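Local coordinates for protein serpin (Taeniopygia guttata, PDB 5HGC) that binds the steroid cortisol and may inhibit serine proteases, at residues V95-M100 with T367-K372; K114-A119 with L125-T130; S221-R226 with P347-S352. All blocks are in the same frame, centred on the assembly; numbering follows the deposited sequence.

Contact 1: residues V95-M100 with T367-K372; sequences VQLNMM and TLFIGK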
# COMPACT_ATOMS: atom_id res chain seq x y z
N VAL A 95 -7.28 9.69 8.23
CA VAL A 95 -6.49 9.30 7.08
C VAL A 95 -7.10 9.78 5.78
O VAL A 95 -6.42 10.43 5.00
CB VAL A 95 -6.25 7.79 7.02
CG1 VAL A 95 -5.28 7.42 5.90
CG2 VAL A 95 -5.66 7.29 8.33
N GLN A 96 -8.39 9.48 5.58
CA GLN A 96 -9.10 9.76 4.31
C GLN A 96 -8.32 9.19 3.15
O GLN A 96 -7.87 9.91 2.27
CB GLN A 96 -9.37 11.26 4.09
CG GLN A 96 -10.45 11.85 5.00
CD GLN A 96 -10.19 13.30 5.33
OE1 GLN A 96 -10.84 14.20 4.80
NE2 GLN A 96 -9.20 13.53 6.21
N LEU A 97 -8.14 7.87 3.17
CA LEU A 97 -7.23 7.22 2.27
C LEU A 97 -7.91 7.09 0.90
O LEU A 97 -7.26 7.12 -0.14
CB LEU A 97 -6.88 5.87 2.87
CG LEU A 97 -5.97 4.95 2.11
CD1 LEU A 97 -4.58 5.55 1.91
CD2 LEU A 97 -5.94 3.61 2.85
N ASN A 98 -9.24 6.99 0.94
CA ASN A 98 -10.07 6.73 -0.22
C ASN A 98 -9.66 5.51 -1.04
O ASN A 98 -9.52 5.57 -2.25
CB ASN A 98 -10.33 8.03 -1.00
CG ASN A 98 -11.05 9.09 -0.12
OD1 ASN A 98 -11.96 8.75 0.66
ND2 ASN A 98 -10.63 10.35 -0.23
N MET A 99 -9.48 4.38 -0.38
CA MET A 99 -9.01 3.19 -1.08
C MET A 99 -10.22 2.49 -1.64
O MET A 99 -11.25 2.43 -0.98
CB MET A 99 -8.22 2.27 -0.18
CG MET A 99 -8.90 1.74 1.07
SD MET A 99 -8.02 0.25 1.58
CE MET A 99 -8.86 0.05 3.12
N MET A 100 -10.08 1.98 -2.86
CA MET A 100 -11.22 1.42 -3.59
C MET A 100 -10.91 0.09 -4.26
O MET A 100 -9.81 -0.12 -4.78
CB MET A 100 -11.72 2.44 -4.61
CG MET A 100 -12.31 3.68 -3.94
SD MET A 100 -12.26 5.30 -4.77
CE MET A 100 -10.51 5.67 -5.04
N THR A 367 -0.27 -1.00 7.74
CA THR A 367 0.58 -0.49 6.69
C THR A 367 -0.25 -0.06 5.49
O THR A 367 -0.92 -0.89 4.85
CB THR A 367 1.61 -1.54 6.27
OG1 THR A 367 2.11 -2.20 7.45
CG2 THR A 367 2.74 -0.89 5.47
N LEU A 368 -0.19 1.24 5.23
CA LEU A 368 -0.89 1.84 4.11
C LEU A 368 -0.07 1.80 2.84
O LEU A 368 -0.62 1.55 1.77
CB LEU A 368 -1.31 3.28 4.40
CG LEU A 368 -1.96 3.48 5.77
CD1 LEU A 368 -2.36 4.93 5.92
CD2 LEU A 368 -3.13 2.51 6.01
N PHE A 369 1.24 2.07 2.91
CA PHE A 369 2.04 2.07 1.67
C PHE A 369 3.43 1.54 1.92
O PHE A 369 4.02 1.79 2.98
CB PHE A 369 2.14 3.47 1.08
CG PHE A 369 0.84 4.03 0.59
CD1 PHE A 369 0.35 3.71 -0.67
CD2 PHE A 369 0.09 4.92 1.39
CE1 PHE A 369 -0.85 4.24 -1.13
CE2 PHE A 369 -1.13 5.45 0.92
CZ PHE A 369 -1.60 5.11 -0.35
N ILE A 370 3.97 0.82 0.94
CA ILE A 370 5.35 0.39 0.98
C ILE A 370 6.03 0.86 -0.32
O ILE A 370 5.63 0.49 -1.44
CB ILE A 370 5.47 -1.13 1.22
CG1 ILE A 370 4.98 -1.47 2.63
CG2 ILE A 370 6.91 -1.60 1.03
CD1 ILE A 370 4.98 -2.95 2.98
N GLY A 371 7.05 1.72 -0.16
CA GLY A 371 7.73 2.30 -1.29
C GLY A 371 9.19 1.93 -1.16
O GLY A 371 9.75 1.94 -0.07
N LYS A 372 9.80 1.58 -2.28
CA LYS A 372 11.22 1.48 -2.37
C LYS A 372 11.47 2.46 -3.49
O LYS A 372 11.02 2.23 -4.61
CB LYS A 372 11.64 0.04 -2.74
CG LYS A 372 13.10 -0.01 -3.07
CD LYS A 372 13.54 -1.36 -3.49
CE LYS A 372 14.94 -1.25 -4.09
NZ LYS A 372 15.44 -2.62 -4.38
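Val95 and Leu97, in the loop that leads from helix 74-89 into strand 100-106, meet Leu368 and Phe369 at the beginning of strand 366-373, the last of the chain. The contact is wholly apolar and buried. Val95 and Leu368 come tip to tip, with CG1 of Val95 3.8 Å from CD1 of Leu368; CG1 is the branch that points away from the backbone N (chi1 -173°), which carries it toward the strand. Leu97 spends its two methyls on different partners. Its CD1 lies obliquely against the Phe369 ring, 3.6 Å from CE2 and 3.8 Å from CZ, the two side chains sliding past each other in opposite directions. Its CD2 looks to Leu368, with a looser 4.4 Å to CD2 of that residue. Leu368 and Phe369 sit at a classic beta bulge, both facing Ile359 of the neighbouring strand, which is consistent with two consecutive side chains meeting the same loop. Phe36 meets the Phe369 ring with nearly parallel planes. This interlocking of loop methyls with Leu368 and Phe369, with Val173 of strand 167-176 touching Leu97 and Phe369, is part of the buried hydrophobic core of the serpin fold.

Contact 2: residues K114-A119 with L125-T130; sequences KFLDDA and LEAFTT. With BDG (2,6-diamino-2,6-dideoxy-alpha-D-glucopyranose), chain F.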
# COMPACT_ATOMS: atom_id res chain seq x y z
N LYS A 114 -26.54 -11.94 -3.04
CA LYS A 114 -25.99 -12.16 -1.71
C LYS A 114 -24.54 -11.64 -1.73
O LYS A 114 -24.15 -10.89 -0.85
CB LYS A 114 -26.05 -13.64 -1.39
CG LYS A 114 -25.07 -14.17 -0.37
CD LYS A 114 -25.10 -15.69 -0.46
CE LYS A 114 -24.38 -16.37 0.72
NZ LYS A 114 -25.05 -16.07 2.03
N PHE A 115 -23.79 -11.99 -2.78
CA PHE A 115 -22.40 -11.53 -2.85
C PHE A 115 -22.31 -10.00 -3.05
O PHE A 115 -21.52 -9.31 -2.39
CB PHE A 115 -21.62 -12.24 -3.95
CG PHE A 115 -20.23 -11.73 -4.08
CD1 PHE A 115 -19.29 -12.07 -3.16
CD2 PHE A 115 -19.89 -10.85 -5.07
CE1 PHE A 115 -18.00 -11.57 -3.24
CE2 PHE A 115 -18.59 -10.34 -5.16
CZ PHE A 115 -17.63 -10.73 -4.26
N LEU A 116 -23.12 -9.48 -3.96
CA LEU A 116 -23.10 -8.04 -4.17
C LEU A 116 -23.44 -7.25 -2.89
O LEU A 116 -22.84 -6.22 -2.68
CB LEU A 116 -24.02 -7.62 -5.28
CG LEU A 116 -23.64 -8.25 -6.62
CD1 LEU A 116 -24.75 -7.97 -7.63
CD2 LEU A 116 -22.34 -7.70 -7.14
N ASP A 117 -24.36 -7.75 -2.04
CA ASP A 117 -24.82 -7.02 -0.85
C ASP A 117 -23.72 -7.16 0.23
O ASP A 117 -23.29 -6.20 0.78
CB ASP A 117 -26.16 -7.55 -0.35
CG ASP A 117 -27.40 -6.98 -1.11
OD1 ASP A 117 -27.28 -6.03 -1.95
OD2 ASP A 117 -28.55 -7.46 -0.84
N ASP A 118 -23.26 -8.38 0.49
CA ASP A 118 -22.24 -8.65 1.47
C ASP A 118 -20.98 -7.86 1.18
O ASP A 118 -20.41 -7.21 2.07
CB ASP A 118 -21.97 -10.13 1.43
CG ASP A 118 -23.10 -10.96 2.10
OD1 ASP A 118 -24.07 -10.33 2.63
OD2 ASP A 118 -23.01 -12.22 2.13
N ALA A 119 -20.58 -7.86 -0.10
CA ALA A 119 -19.35 -7.22 -0.47
C ALA A 119 -19.53 -5.70 -0.48
O ALA A 119 -18.55 -4.99 -0.27
CB ALA A 119 -18.81 -7.77 -1.80
N LEU A 125 -17.62 -2.69 -2.09
CA LEU A 125 -17.41 -3.12 -3.48
C LEU A 125 -18.38 -2.47 -4.47
O LEU A 125 -19.64 -2.43 -4.26
CB LEU A 125 -17.53 -4.64 -3.61
CG LEU A 125 -17.60 -5.14 -5.08
CD1 LEU A 125 -16.25 -4.98 -5.75
CD2 LEU A 125 -18.07 -6.60 -5.20
N GLU A 126 -17.78 -1.99 -5.56
CA GLU A 126 -18.57 -1.68 -6.78
C GLU A 126 -18.26 -2.76 -7.78
O GLU A 126 -17.08 -2.99 -8.05
CB GLU A 126 -18.20 -0.33 -7.39
CG GLU A 126 -18.52 0.80 -6.43
CD GLU A 126 -18.33 2.19 -6.99
OE1 GLU A 126 -17.55 2.42 -7.94
OE2 GLU A 126 -19.00 3.10 -6.46
N ALA A 127 -19.31 -3.39 -8.32
CA ALA A 127 -19.15 -4.46 -9.32
C ALA A 127 -19.80 -4.04 -10.64
O ALA A 127 -20.87 -3.42 -10.63
CB ALA A 127 -19.82 -5.72 -8.81
N PHE A 128 -19.16 -4.37 -11.76
CA PHE A 128 -19.61 -3.93 -13.13
C PHE A 128 -19.66 -5.12 -14.08
O PHE A 128 -18.73 -5.93 -14.13
CB PHE A 128 -18.67 -2.89 -13.73
CG PHE A 128 -18.57 -1.64 -12.91
CD1 PHE A 128 -17.68 -1.56 -11.81
CD2 PHE A 128 -19.36 -0.53 -13.21
CE1 PHE A 128 -17.61 -0.42 -11.03
CE2 PHE A 128 -19.28 0.64 -12.42
CZ PHE A 128 -18.41 0.70 -11.32
N THR A 129 -20.79 -5.23 -14.78
CA THR A 129 -20.97 -6.18 -15.89
C THR A 129 -20.17 -5.57 -17.02
O THR A 129 -20.30 -4.36 -17.37
CB THR A 129 -22.43 -6.25 -16.37
OG1 THR A 129 -23.31 -6.24 -15.25
CG2 THR A 129 -22.63 -7.53 -17.04
N THR A 130 -19.30 -6.37 -17.60
CA THR A 130 -18.37 -5.82 -18.57
C THR A 130 -18.34 -6.72 -19.79
O THR A 130 -18.19 -7.94 -19.67
CB THR A 130 -16.96 -5.71 -17.96
OG1 THR A 130 -17.02 -4.87 -16.81
CG2 THR A 130 -15.96 -5.12 -18.93
C5 BDG F . -19.14 -14.07 7.37
O5 BDG F . -18.80 -14.68 6.09
C1 BDG F . -19.89 -15.05 5.16
O1 BDG F . -19.36 -15.47 3.87
C2 BDG F . -21.06 -13.99 5.10
N2 BDG F . -21.61 -13.83 3.77
C3 BDG F . -20.73 -12.64 5.83
O3 BDG F . -21.83 -11.67 5.80
C4 BDG F . -20.21 -12.94 7.28
O4 BDG F . -19.70 -11.81 7.98
C6 BDG F . -19.62 -15.10 8.43
N6 BDG F . -18.87 -16.34 8.40
O HOH W 1 -21.76 -4.52 -4.70
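Ala119 and Leu125 hold the second half of helix 113-123 to the start of strand 126-130, within a beta-alpha-beta unit completed by strand 100-106. Of the polar contacts, the direct one is the backbone hydrogen bond from Leu125 N to Ala119 O, 3.1 Å long and nearly straight at the hydrogen (170°). A water forms a second tie between the backbones, donating to Leu116 O at 2.9 Å and to Leu125 O at 3.0 Å. The apolar contacts gather round CD2 of Leu125, which lies 3.7 Å from CB of Ala119 and 3.8 Å from CE2 of Phe115. With its CG turned away from the backbone N (chi1 169°), Leu125 crosses the Phe115 side chain at about a right angle and meets the ring obliquely. Ala119 CB also covers one face of that ring, toward its rim. Further along, CD2 of Leu116 rests 3.6 Å from CB of Ala127. Ile103 and Met48 close in on Phe115 and Leu125 as well. The ligand contact belongs to Asp118, whose OD2 accepts a 2.7 Å hydrogen bond from N2 of the amino sugar, in a pocket shared with Leu51, Glu74, Lys75 and His78. Replacing the Asp118 carboxylate by the methyl of an alanine is likely to leave N2 of the sugar without this acceptor. The chemistry thus divides by helix face: methyls and backbone bonds fix the helix to the strand, while a carboxylate, probably favourable to a charged amine, engages the sugar.

Contact 3: residues S221-R226 with P347-S352; sequences SCTVVR and PTIEFS. With HCY ((11alpha,14beta)-11,17,21-trihydroxypregn-4-ene-3,20-dione), chain B.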
# COMPACT_ATOMS: atom_id res chain seq x y z
N SER A 221 22.29 -1.26 9.17
CA SER A 221 23.03 -0.17 8.49
C SER A 221 22.09 0.84 7.84
O SER A 221 22.30 1.30 6.68
CB SER A 221 24.02 -0.74 7.46
OG SER A 221 24.54 -1.98 7.91
N CYS A 222 21.08 1.23 8.62
CA CYS A 222 19.95 2.04 8.19
C CYS A 222 19.74 3.22 9.07
O CYS A 222 19.66 3.05 10.30
CB CYS A 222 18.66 1.25 8.39
SG CYS A 222 18.42 0.06 7.15
N THR A 223 19.52 4.37 8.48
CA THR A 223 19.05 5.50 9.23
C THR A 223 17.55 5.49 9.09
O THR A 223 17.08 5.36 8.00
CB THR A 223 19.68 6.78 8.69
OG1 THR A 223 21.10 6.67 8.84
CG2 THR A 223 19.22 7.98 9.45
N VAL A 224 16.82 5.61 10.20
CA VAL A 224 15.36 5.68 10.21
C VAL A 224 14.92 7.06 10.68
O VAL A 224 15.32 7.48 11.76
CB VAL A 224 14.75 4.60 11.15
CG1 VAL A 224 13.19 4.61 11.09
CG2 VAL A 224 15.31 3.22 10.81
N VAL A 225 14.11 7.75 9.87
CA VAL A 225 13.50 8.99 10.30
C VAL A 225 11.99 8.83 10.16
O VAL A 225 11.49 8.36 9.11
CB VAL A 225 14.02 10.19 9.48
CG1 VAL A 225 13.29 11.46 9.85
CG2 VAL A 225 15.52 10.40 9.75
N ARG A 226 11.27 9.22 11.20
CA ARG A 226 9.82 9.11 11.18
C ARG A 226 9.14 10.49 11.29
O ARG A 226 9.41 11.24 12.22
CB ARG A 226 9.35 8.18 12.28
CG ARG A 226 7.85 8.02 12.31
CD ARG A 226 7.26 9.01 13.30
NE ARG A 226 7.29 8.41 14.63
CZ ARG A 226 6.56 7.37 14.99
NH1 ARG A 226 5.69 6.81 14.12
NH2 ARG A 226 6.69 6.86 16.19
N PRO A 347 23.19 17.17 13.59
CA PRO A 347 23.33 16.19 12.45
C PRO A 347 22.56 16.66 11.22
O PRO A 347 21.65 17.50 11.33
CB PRO A 347 22.72 14.90 13.00
CG PRO A 347 22.02 15.31 14.24
CD PRO A 347 22.66 16.55 14.80
N THR A 348 22.99 16.16 10.05
CA THR A 348 22.28 16.37 8.81
C THR A 348 21.97 14.99 8.25
O THR A 348 22.88 14.17 8.17
CB THR A 348 23.17 17.13 7.81
OG1 THR A 348 23.49 18.39 8.36
CG2 THR A 348 22.49 17.37 6.48
N ILE A 349 20.71 14.72 7.91
CA ILE A 349 20.32 13.48 7.20
C ILE A 349 19.75 13.88 5.84
O ILE A 349 18.85 14.73 5.76
CB ILE A 349 19.24 12.65 7.93
CG1 ILE A 349 19.62 12.37 9.41
CG2 ILE A 349 18.90 11.35 7.18
CD1 ILE A 349 20.92 11.63 9.64
N GLU A 350 20.30 13.30 4.79
CA GLU A 350 19.91 13.66 3.44
C GLU A 350 19.48 12.43 2.63
O GLU A 350 20.27 11.55 2.37
CB GLU A 350 21.02 14.44 2.75
CG GLU A 350 20.70 14.69 1.29
CD GLU A 350 21.60 15.70 0.62
OE1 GLU A 350 22.80 15.77 0.99
OE2 GLU A 350 21.07 16.39 -0.28
N PHE A 351 18.21 12.35 2.26
CA PHE A 351 17.75 11.18 1.51
C PHE A 351 18.09 11.43 0.06
O PHE A 351 17.31 12.01 -0.70
CB PHE A 351 16.26 10.97 1.75
CG PHE A 351 15.95 10.33 3.06
CD1 PHE A 351 15.99 11.08 4.27
CD2 PHE A 351 15.67 8.95 3.12
CE1 PHE A 351 15.75 10.48 5.50
CE2 PHE A 351 15.42 8.36 4.35
CZ PHE A 351 15.47 9.11 5.55
N SER A 352 19.30 11.07 -0.32
CA SER A 352 19.75 11.46 -1.63
C SER A 352 20.31 10.23 -2.33
O SER A 352 20.97 10.33 -3.34
CB SER A 352 20.78 12.58 -1.53
OG SER A 352 21.94 12.08 -0.91
C1 HCY B . 3.90 -3.88 15.84
C2 HCY B . 3.84 -5.41 15.80
C3 HCY B . 2.80 -5.91 14.83
C4 HCY B . 2.21 -5.01 13.81
C5 HCY B . 2.82 -3.85 13.53
C6 HCY B . 2.51 -3.16 12.22
C7 HCY B . 2.23 -1.66 12.45
C8 HCY B . 3.18 -0.94 13.42
C9 HCY B . 3.31 -1.75 14.73
C10 HCY B . 3.81 -3.20 14.48
C12 HCY B . 3.59 0.50 16.09
C11 HCY B . 4.01 -0.98 15.91
C13 HCY B . 3.52 1.25 14.72
C14 HCY B . 2.64 0.43 13.77
C15 HCY B . 2.22 1.41 12.70
C16 HCY B . 2.10 2.75 13.40
C17 HCY B . 2.74 2.59 14.80
C18 HCY B . 4.92 1.54 14.11
C19 HCY B . 5.19 -3.30 13.78
C20 HCY B . 3.54 3.80 15.23
C21 HCY B . 3.60 4.21 16.69
O1 HCY B . 2.51 -7.09 14.84
O2 HCY B . 5.40 -1.03 15.57
O3 HCY B . 1.70 2.52 15.80
O4 HCY B . 4.16 4.47 14.41
O5 HCY B . 4.96 4.63 16.86
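Ile349 reaches across to Thr223 and Val225, its CB directed at strand 222-228. From CB the side chain forks. The CG2 branch, opposite the backbone N, approaches two methyls on the far side: CG2 of Thr223 at 4.1 Å and, more loosely, CG2 of Val225 at 4.4 Å. The other branch leaves through CG1, set beside the backbone N (chi1 -52°), and bends round so that its tip, CD1, meets CG2 of Thr223 at 4.0 Å. Ile349 and Thr223 therefore stand tip to tip, the methyl of the threonine reached by both branches of the isoleucine. Phe214 also touches both residues, and Met269 lies against Ile349. Strand 348-350 runs parallel to part of strand 265-283, whereas strand 222-228 lies antiparallel between strands 211-217 and 233-240; the contact packs two sheets of the serpin fold on each other. Beyond Ile349, Phe351 at the centre of an inverse gamma turn presents the edge of its ring to Val225, CE1 lying 4.3 Å from CG2. Phe273 and Phe355 make edge-to-face stacks with the same ring. Arg226, the next residue after Val225, carries its bent side chain to the steroid. NH1 donates to the ketone O4 of the ligand at 2.8 Å (164°), and NH2 donates to the hydroxyl O5 at 2.9 Å (174°). A salt bridge from NE to Asp213 and a hydrogen bond from NH1 to Thr234 position the guanidinium.

In the fold
From the N terminus, contact 1 opens first, at residues 95-100, and closes last, at 367-372, so that its span takes in both other contacts. Contact 2 follows at once and closes a short local loop. Contact 3 opens at 221-226 and closes at 347-352, well after contact 2 is complete; these two stand in series, and none of the three cross. The centres of contacts 2 and 3 lie about 45 Å apart, on opposite sides of the chain's centre. Contact 1 ties the loop before strand 100-106 to strand 366-373 near the centre, contact 2 a helix to the strand that follows it, and contact 3 strand 222-228 to the short strand 348-350.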